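Local coordinates for protein amino acid amide racemase (Ochrobactrum anthropi, PDB 6GIO) that binds pyridoxal-5'-phosphate and belongs to the class-III aminotransferase family, whose members share the fold-type I architecture of PLP-dependent enzymes, at residues Leu95-Gly100 with Thr312-Gly317; Val242-Gly245 with Met250-Phe253. All blocks are in the same frame, centred on the assembly; numbering follows the deposited sequence.

Contact 1. Residues Leu95-Gly100 with Thr312-Gly317; sequences LRITPG and TIERQG
The C-terminal ends of two helices, 85-97 and 300-315, are joined near the surface by a bidentate salt bridge between Arg96 and Glu314. The guanidinium meets the carboxylate end-on, one nitrogen to each oxygen. Arg96 NH1 gives the shorter bond, 2.7 Å to Glu314 OE1, with an N-H...O angle of 173°. Beside it Arg96 NH2 reaches Glu314 OE2 at 3.1 Å and is almost as straight. The two planes are nearly coplanar, 18° apart, and both oxygens are approached on the syn side, so the paired bonds resist rotation of either group about its long axis.

The two side chains arrive from opposite directions. Arg96 runs straight out from its helix until a bend at chi3 (47°) swings the guanidinium toward the other helix; Glu314 is extended beyond CG and spans the remaining distance. Even so, the backbones stay well apart: the nearest CA atoms, those of Ile97 and Glu314, are 9.3 Å from each other.

Where the bridge forms, helix 300-315 is finishing in a Schellman motif. Gly317, at positive phi, is its C-prime residue; its N makes a weak 3.3 Å bond to Glu314 O, while the N of the following residue bonds to Ile313 O. Glu314 therefore sits in the last turn, where a helix dipole would tend to disfavour a carboxylate, and Arg96 probably offsets this.

Ile97 supplies the apolar side of the contact. Its CG2 sits 3.7 Å over one face of the Arg96 guanidinium, nearer its edge than its middle, and is also 4.0 Å from Glu314 OE2. On the helix 85-97 side, Asp93 adds a long, weak ion pair to Arg96 NH2.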
loop_
_atom_site.group_PDB
_atom_site.type_symbol
_atom_site.label_atom_id
_atom_site.label_comp_id
_atom_site.label_asym_id
_atom_site.label_seq_id
_atom_site.Cartn_x
_atom_site.Cartn_y
_atom_site.Cartn_z
ATOM N N LEU C 95 -5.478 -14.304 -14.448
ATOM C CA LEU C 95 -5.515 -15.800 -14.579
ATOM C C LEU C 95 -5.346 -16.261 -16.016
ATOM O O LEU C 95 -4.587 -17.178 -16.284
ATOM C CB LEU C 95 -6.785 -16.392 -13.987
ATOM C CG LEU C 95 -6.781 -16.205 -12.471
ATOM C CD1 LEU C 95 -8.080 -16.656 -11.820
ATOM C CD2 LEU C 95 -5.607 -16.904 -11.837
ATOM N N ARG C 96 -6.025 -15.609 -16.944
ATOM C CA ARG C 96 -5.916 -15.939 -18.338
ATOM C C ARG C 96 -4.499 -15.714 -18.884
ATOM O O ARG C 96 -4.004 -16.550 -19.598
ATOM C CB ARG C 96 -6.938 -15.100 -19.136
ATOM C CG ARG C 96 -7.016 -15.383 -20.634
ATOM C CD ARG C 96 -8.054 -14.489 -21.340
ATOM N NE ARG C 96 -7.915 -13.081 -20.945
ATOM C CZ ARG C 96 -7.097 -12.191 -21.517
ATOM N NH1 ARG C 96 -6.331 -12.524 -22.561
ATOM N NH2 ARG C 96 -7.050 -10.952 -21.044
ATOM N N ILE C 97 -3.851 -14.586 -18.573
ATOM C CA ILE C 97 -2.528 -14.329 -19.151
ATOM C C ILE C 97 -1.350 -15.011 -18.442
ATOM O O ILE C 97 -0.219 -14.947 -18.905
ATOM C CB ILE C 97 -2.224 -12.812 -19.293
ATOM C CG1 ILE C 97 -1.947 -12.143 -17.958
ATOM C CG2 ILE C 97 -3.343 -12.124 -20.049
ATOM C CD1 ILE C 97 -1.229 -10.793 -18.082
ATOM N N THR C 98 -1.583 -15.629 -17.295
ATOM C CA THR C 98 -0.489 -16.211 -16.571
ATOM C C THR C 98 -0.655 -17.721 -16.665
ATOM O O THR C 98 -1.649 -18.260 -16.239
ATOM C CB THR C 98 -0.442 -15.736 -15.096
ATOM O OG1 THR C 98 -0.466 -14.291 -15.037
ATOM C CG2 THR C 98 0.834 -16.237 -14.415
ATOM N N PRO C 99 0.325 -18.416 -17.245
ATOM C CA PRO C 99 0.154 -19.874 -17.275
ATOM C C PRO C 99 0.119 -20.457 -15.865
ATOM O O PRO C 99 0.700 -19.899 -14.919
ATOM C CB PRO C 99 1.388 -20.360 -18.019
ATOM C CG PRO C 99 2.428 -19.314 -17.748
ATOM C CD PRO C 99 1.684 -18.001 -17.634
ATOM N N GLY C 100 -0.560 -21.574 -15.730
ATOM C CA GLY C 100 -0.809 -22.140 -14.431
ATOM C C GLY C 100 -1.715 -23.344 -14.546
ATOM O O GLY C 100 -2.409 -23.502 -15.537
ATOM N N THR C 312 -3.940 -3.065 -23.523
ATOM C CA THR C 312 -3.052 -2.382 -24.450
ATOM C C THR C 312 -1.819 -3.192 -24.809
ATOM O O THR C 312 -1.411 -3.275 -25.976
ATOM C CB THR C 312 -2.603 -1.065 -23.829
ATOM O OG1 THR C 312 -3.762 -0.306 -23.508
ATOM C CG2 THR C 312 -1.747 -0.308 -24.749
ATOM N N ILE C 313 -1.223 -3.817 -23.805
ATOM C CA ILE C 313 -0.044 -4.659 -24.012
ATOM C C ILE C 313 -0.354 -5.862 -24.907
ATOM O O ILE C 313 0.463 -6.203 -25.763
ATOM C CB ILE C 313 0.575 -5.109 -22.638
ATOM C CG1 ILE C 313 1.311 -3.937 -21.962
ATOM C CG2 ILE C 313 1.572 -6.244 -22.794
ATOM C CD1 ILE C 313 1.463 -4.162 -20.478
ATOM N N GLU C 314 -1.489 -6.528 -24.704
ATOM C CA GLU C 314 -1.867 -7.639 -25.594
ATOM C C GLU C 314 -2.240 -7.114 -26.990
ATOM O O GLU C 314 -1.778 -7.647 -27.979
ATOM C CB GLU C 314 -3.078 -8.430 -25.080
ATOM C CG GLU C 314 -2.899 -9.132 -23.742
ATOM C CD GLU C 314 -4.208 -9.748 -23.219
ATOM O OE1 GLU C 314 -4.577 -10.844 -23.710
ATOM O OE2 GLU C 314 -4.863 -9.157 -22.312
ATOM N N ARG C 315 -3.071 -6.069 -27.062
ATOM C CA ARG C 315 -3.615 -5.612 -28.345
ATOM C C ARG C 315 -2.549 -5.021 -29.252
ATOM O O ARG C 315 -2.499 -5.326 -30.443
ATOM C CB ARG C 315 -4.755 -4.596 -28.142
ATOM C CG ARG C 315 -6.114 -5.238 -27.851
ATOM C CD ARG C 315 -7.211 -4.196 -27.614
ATOM N NE ARG C 315 -7.595 -3.457 -28.817
ATOM C CZ ARG C 315 -8.355 -3.933 -29.813
ATOM N NH1 ARG C 315 -8.841 -5.179 -29.791
ATOM N NH2 ARG C 315 -8.622 -3.153 -30.857
ATOM N N GLN C 316 -1.705 -4.155 -28.699
ATOM C CA GLN C 316 -0.666 -3.531 -29.478
ATOM C C GLN C 316 0.604 -4.396 -29.588
ATOM O O GLN C 316 1.589 -3.921 -30.103
ATOM C CB GLN C 316 -0.335 -2.157 -28.885
ATOM C CG GLN C 316 -1.534 -1.227 -28.807
ATOM C CD GLN C 316 -1.164 0.228 -28.489
ATOM O OE1 GLN C 316 -0.006 0.633 -28.554
ATOM N NE2 GLN C 316 -2.171 1.025 -28.158
ATOM N N GLY C 317 0.599 -5.645 -29.109
ATOM C CA GLY C 317 1.798 -6.470 -29.124
ATOM C C GLY C 317 3.050 -5.806 -28.505
ATOM O O GLY C 317 4.117 -5.774 -29.134
#

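Contact 2. Residues Val242-Gly245 with Met250-Phe253; sequences VGLG and MHCF
The His251 imidazole has Met250 CG resting 3.8 Å over one face, toward the border of the ring, a water in plane at its edge, and Leu244 CD2 approaching obliquely, 4.4 Å from His251 CE1. That water joins the two segments: it accepts from Leu244 N at 2.8 Å and lies 2.6 Å from His251 ND1. The other ring nitrogen, NE2, bonds to Ile97 O, so both nitrogens are engaged and the rotation of the ring is fixed.

A direct backbone bond draws the segments together, Gly245 N to Met250 O at 2.7 Å; the donor nitrogen of Gly245 lies 24° out of the plane of the Met250 carbonyl. Gly245 takes a positive phi (88°), in a conformation where a side chain would run into the carbonyl oxygen of Leu244. Met250 bends at chi2 (59°), which helps bring SD alongside Leu244, 4.3 Å from CD2. At the other end the packing is tight, Val242 CG2 pressing to 3.5 Å from Cys252 CB.

The loop lies between strands 234-238 and 262-265, with the side chain of Val242 about 7 Å from the bound PLP. Glu239 accepts from the backbone N of Cys252 and Phe253. Leu244 and Met250 pack on helices 85-97 and 300-315, while Leu244 and Phe253 touch strand 262-265.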
loop_
_atom_site.group_PDB
_atom_site.type_symbol
_atom_site.label_atom_id
_atom_site.label_comp_id
_atom_site.label_asym_id
_atom_site.label_seq_id
_atom_site.Cartn_x
_atom_site.Cartn_y
_atom_site.Cartn_z
ATOM N N VAL C 242 10.170 -6.378 -13.763
ATOM C CA VAL C 242 10.484 -6.666 -15.165
ATOM C C VAL C 242 9.337 -7.435 -15.828
ATOM O O VAL C 242 9.492 -8.003 -16.931
ATOM C CB VAL C 242 11.817 -7.475 -15.327
ATOM C CG1 VAL C 242 13.021 -6.705 -14.805
ATOM C CG2 VAL C 242 11.735 -8.851 -14.680
ATOM N N GLY C 243 8.180 -7.436 -15.153
ATOM C CA GLY C 243 6.989 -8.134 -15.638
ATOM C C GLY C 243 6.276 -7.358 -16.739
ATOM O O GLY C 243 6.621 -6.186 -17.055
ATOM N N LEU C 244 5.291 -8.054 -17.307
ATOM C CA LEU C 244 4.213 -7.518 -18.146
ATOM C C LEU C 244 4.691 -6.964 -19.478
ATOM O O LEU C 244 4.500 -5.790 -19.769
ATOM C CB LEU C 244 3.366 -6.515 -17.366
ATOM C CG LEU C 244 2.606 -7.170 -16.189
ATOM C CD1 LEU C 244 1.700 -6.151 -15.516
ATOM C CD2 LEU C 244 1.791 -8.411 -16.594
ATOM N N GLY C 245 5.367 -7.824 -20.234
ATOM C CA GLY C 245 5.809 -7.491 -21.562
ATOM C C GLY C 245 7.160 -6.825 -21.714
ATOM O O GLY C 245 7.735 -6.899 -22.801
ATOM N N MET C 250 5.560 -11.908 -22.175
ATOM C CA MET C 250 4.608 -11.307 -21.261
ATOM C C MET C 250 5.201 -11.334 -19.849
ATOM O O MET C 250 5.225 -10.319 -19.158
ATOM C CB MET C 250 3.250 -12.026 -21.324
ATOM C CG MET C 250 2.189 -11.419 -20.379
ATOM S SD MET C 250 1.809 -9.650 -20.669
ATOM C CE MET C 250 0.346 -9.790 -21.697
ATOM N N HIS C 251 5.713 -12.494 -19.444
ATOM C CA HIS C 251 6.368 -12.632 -18.132
ATOM C C HIS C 251 7.841 -12.952 -18.270
ATOM O O HIS C 251 8.224 -13.859 -19.032
ATOM C CB HIS C 251 5.705 -13.730 -17.314
ATOM C CG HIS C 251 4.220 -13.628 -17.271
ATOM N ND1 HIS C 251 3.570 -12.604 -16.610
ATOM C CD2 HIS C 251 3.256 -14.429 -17.794
ATOM C CE1 HIS C 251 2.266 -12.770 -16.754
ATOM N NE2 HIS C 251 2.049 -13.867 -17.467
ATOM N N CYS C 252 8.677 -12.226 -17.526
ATOM C CA CYS C 252 10.097 -12.464 -17.629
ATOM C C CYS C 252 10.451 -13.901 -17.311
ATOM O O CYS C 252 11.412 -14.398 -17.805
ATOM C CB CYS C 252 10.900 -11.532 -16.746
ATOM S SG CYS C 252 12.697 -11.723 -16.964
ATOM N N PHE C 253 9.702 -14.568 -16.449
ATOM C CA PHE C 253 10.064 -15.967 -16.116
ATOM C C PHE C 253 9.897 -16.916 -17.290
ATOM O O PHE C 253 10.465 -18.039 -17.269
ATOM C CB PHE C 253 9.287 -16.474 -14.902
ATOM C CG PHE C 253 7.817 -16.663 -15.127
ATOM C CD1 PHE C 253 7.326 -17.847 -15.687
ATOM C CD2 PHE C 253 6.892 -15.715 -14.679
ATOM C CE1 PHE C 253 5.967 -18.042 -15.844
ATOM C CE2 PHE C 253 5.516 -15.935 -14.801
ATOM C CZ PHE C 253 5.062 -17.090 -15.389
HETATM O O HOH W 1 4.931 -10.449 -15.891
#

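The two contacts lie about 10 Å apart, centre to centre, and touch. Along the chain the order is 95-100, 242-245, 250-253, 312-317, so both halves of contact 2 fall between those of contact 1. Contact 1 links the ends of helices 85-97 and 300-315 near the surface; contact 2 is a buried contact within the loop between strands 234-238 and 262-265 of a seven-stranded sheet. They meet through helix 300-315, with Ile313 CD1 against Leu244 O (3.5 Å) and Glu314 CG against Met250 CE (3.9 Å), and helix 85-97 also meets the loop. This packing runs inward from the salt bridge to a loop close to the PLP pocket, whose Val240 and Lys241 immediately precede Val242.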